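Local coordinates for glutathione S-transferase-like protein (Methylobacillus flagellatus, PDB 4GLT) that binds glutathione and probably acts as a transferase of the glutathione S-transferase family, at residues 158-163 against 201-206. Numbering follows the deposited sequence.
Sequences RMDQDL and YPNLAR
Asp160 and Leu204 bring the two backbones nearest each other, their CA atoms 5.5 Å apart, where the last turn of helix 142-162 meets the first turn of helix 202-212. The segment axes approach to 8.2 Å and cross steeply, at 78°. An acid suits this place: with CG anti to the backbone N (chi1 -175°), Asp160 reaches over the N-terminus of the second helix. There its OD2 accepts a hydrogen bond from Leu204 N at 3.3 Å, the donor lying almost in line with the carboxylate's C-O bond; this carboxylate, supplied from outside the helix, is likely to be stabilised by the helix dipole. Tyr201, at the N-cap position, packs its CB and CD1 against the same side chain, CD1 lying 3.7 Å from Asp160 CB. Asn203 suits the junction because its amide can give and accept: ND2 donates weakly to Asp160 O (2.8 Å) and to Asp160 OD2, while OD1 takes a weak bond from Arg206 NH2. With an alanine at Asp160, Leu204 N would probably lose its acceptor, Asn203 ND2 one of its two weak ones, and the helix start its nearby negative charge. Arg206, its chain bent at chi3, turns back so that the same NH2 also donates to Leu163 O, 3.0 Å away and close to the guanidinium plane, at an angle of 160°. Beside these polar contacts Leu204 CD2 meets Leu163 CD1 at 3.5 Å, the two leucine chains lying across one another, and also touches Met159 CB; the extended chain of Met159 continues to helices 106-133 and 176-191. The whole is helix-to-helix packing in the all-helical C-terminal domain of the glutathione S-transferase fold, away from the bound glutathione.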
loop_
_atom_site.group_PDB
_atom_site.type_symbol
_atom_site.label_atom_id
_atom_site.label_comp_id
_atom_site.label_asym_id
_atom_site.label_seq_id
_atom_site.Cartn_x
_atom_site.Cartn_y
_atom_site.Cartn_z
ATOM N N ARG A 158 9.370 4.771 16.929
ATOM C CA ARG A 158 10.125 5.458 15.893
ATOM C C ARG A 158 9.496 6.805 15.570
ATOM O O ARG A 158 10.176 7.825 15.541
ATOM C CB ARG A 158 10.215 4.598 14.633
ATOM C CG ARG A 158 10.883 5.290 13.456
ATOM C CD ARG A 158 12.359 5.522 13.741
ATOM N NE ARG A 158 13.022 6.312 12.701
ATOM C CZ ARG A 158 14.336 6.306 12.487
ATOM N NH1 ARG A 158 15.126 5.545 13.233
ATOM N NH2 ARG A 158 14.866 7.055 11.528
ATOM N N MET A 159 8.195 6.813 15.304
ATOM C CA MET A 159 7.528 8.071 15.022
ATOM C C MET A 159 7.780 9.041 16.172
ATOM O O MET A 159 8.185 10.191 15.963
ATOM C CB MET A 159 6.039 7.849 14.778
ATOM C CG MET A 159 5.747 7.295 13.392
ATOM S SD MET A 159 4.053 6.736 13.149
ATOM C CE MET A 159 4.124 6.180 11.448
ATOM N N ASP A 160 7.588 8.554 17.392
ATOM C CA ASP A 160 7.724 9.400 18.564
ATOM C C ASP A 160 9.114 10.017 18.689
ATOM O O ASP A 160 9.242 11.157 19.122
ATOM C CB ASP A 160 7.364 8.650 19.845
ATOM C CG ASP A 160 7.376 9.558 21.065
ATOM O OD1 ASP A 160 8.206 9.331 21.967
ATOM O OD2 ASP A 160 6.570 10.513 21.108
ATOM N N GLN A 161 10.146 9.266 18.320
ATOM C CA GLN A 161 11.507 9.798 18.328
ATOM C C GLN A 161 11.692 10.850 17.242
ATOM O O GLN A 161 12.408 11.834 17.427
ATOM C CB GLN A 161 12.526 8.682 18.126
ATOM C CG GLN A 161 12.813 7.870 19.370
ATOM C CD GLN A 161 13.200 6.445 19.036
ATOM O OE1 GLN A 161 13.941 5.802 19.778
ATOM N NE2 GLN A 161 12.695 5.940 17.908
ATOM N N ASP A 162 11.041 10.632 16.107
ATOM C CA ASP A 162 11.181 11.532 14.978
ATOM C C ASP A 162 10.490 12.872 15.187
ATOM O O ASP A 162 10.718 13.815 14.433
ATOM C CB ASP A 162 10.690 10.851 13.708
ATOM C CG ASP A 162 11.606 9.739 13.280
ATOM O OD1 ASP A 162 12.668 9.596 13.912
ATOM O OD2 ASP A 162 11.277 9.014 12.325
ATOM N N LEU A 163 9.663 12.963 16.222
ATOM C CA LEU A 163 8.909 14.187 16.472
ATOM C C LEU A 163 9.422 14.936 17.692
ATOM O O LEU A 163 8.760 15.835 18.203
ATOM C CB LEU A 163 7.418 13.881 16.625
ATOM C CG LEU A 163 6.692 13.440 15.357
ATOM C CD1 LEU A 163 5.257 13.047 15.678
ATOM C CD2 LEU A 163 6.730 14.528 14.292
ATOM N N TYR A 201 4.093 8.090 24.578
ATOM C CA TYR A 201 4.675 8.792 23.446
ATOM C C TYR A 201 4.197 10.236 23.462
ATOM O O TYR A 201 3.203 10.576 22.815
ATOM C CB TYR A 201 4.279 8.112 22.132
ATOM C CG TYR A 201 4.460 6.602 22.124
ATOM C CD1 TYR A 201 5.712 6.028 21.931
ATOM C CD2 TYR A 201 3.374 5.752 22.303
ATOM C CE1 TYR A 201 5.880 4.650 21.922
ATOM C CE2 TYR A 201 3.531 4.376 22.294
ATOM C CZ TYR A 201 4.786 3.830 22.107
ATOM O OH TYR A 201 4.942 2.460 22.096
ATOM N N PRO A 202 4.909 11.092 24.209
ATOM C CA PRO A 202 4.486 12.472 24.430
ATOM C C PRO A 202 4.475 13.319 23.163
ATOM O O PRO A 202 3.569 14.132 22.982
ATOM C CB PRO A 202 5.512 13.008 25.442
ATOM C CG PRO A 202 6.685 12.091 25.342
ATOM C CD PRO A 202 6.122 10.750 24.968
ATOM N N ASN A 203 5.466 13.138 22.293
ATOM C CA ASN A 203 5.480 13.856 21.020
ATOM C C ASN A 203 4.266 13.491 20.158
ATOM O O ASN A 203 3.661 14.347 19.532
ATOM C CB ASN A 203 6.774 13.582 20.249
ATOM C CG ASN A 203 8.013 13.948 21.037
ATOM O OD1 ASN A 203 8.203 15.106 21.422
ATOM N ND2 ASN A 203 8.877 12.964 21.267
ATOM N N LEU A 204 3.917 12.213 20.133
ATOM C CA LEU A 204 2.790 11.758 19.328
ATOM C C LEU A 204 1.470 12.301 19.868
ATOM O O LEU A 204 0.632 12.776 19.108
ATOM C CB LEU A 204 2.750 10.229 19.250
ATOM C CG LEU A 204 3.687 9.508 18.269
ATOM C CD1 LEU A 204 3.303 8.035 18.134
ATOM C CD2 LEU A 204 3.670 10.176 16.903
ATOM N N ALA A 205 1.293 12.230 21.183
ATOM C CA ALA A 205 0.098 12.772 21.820
ATOM C C ALA A 205 -0.034 14.274 21.543
ATOM O O ALA A 205 -1.131 14.766 21.277
ATOM C CB ALA A 205 0.122 12.499 23.315
ATOM N N ARG A 206 1.086 14.990 21.603
ATOM C CA ARG A 206 1.122 16.402 21.214
ATOM C C ARG A 206 0.707 16.619 19.760
ATOM O O ARG A 206 -0.017 17.565 19.440
ATOM C CB ARG A 206 2.518 16.976 21.413
ATOM C CG ARG A 206 2.766 18.229 20.586
ATOM C CD ARG A 206 3.954 19.026 21.114
ATOM N NE ARG A 206 5.161 18.208 21.188
ATOM C CZ ARG A 206 5.926 17.911 20.141
ATOM N NH1 ARG A 206 5.608 18.363 18.932
ATOM N NH2 ARG A 206 7.006 17.155 20.297
#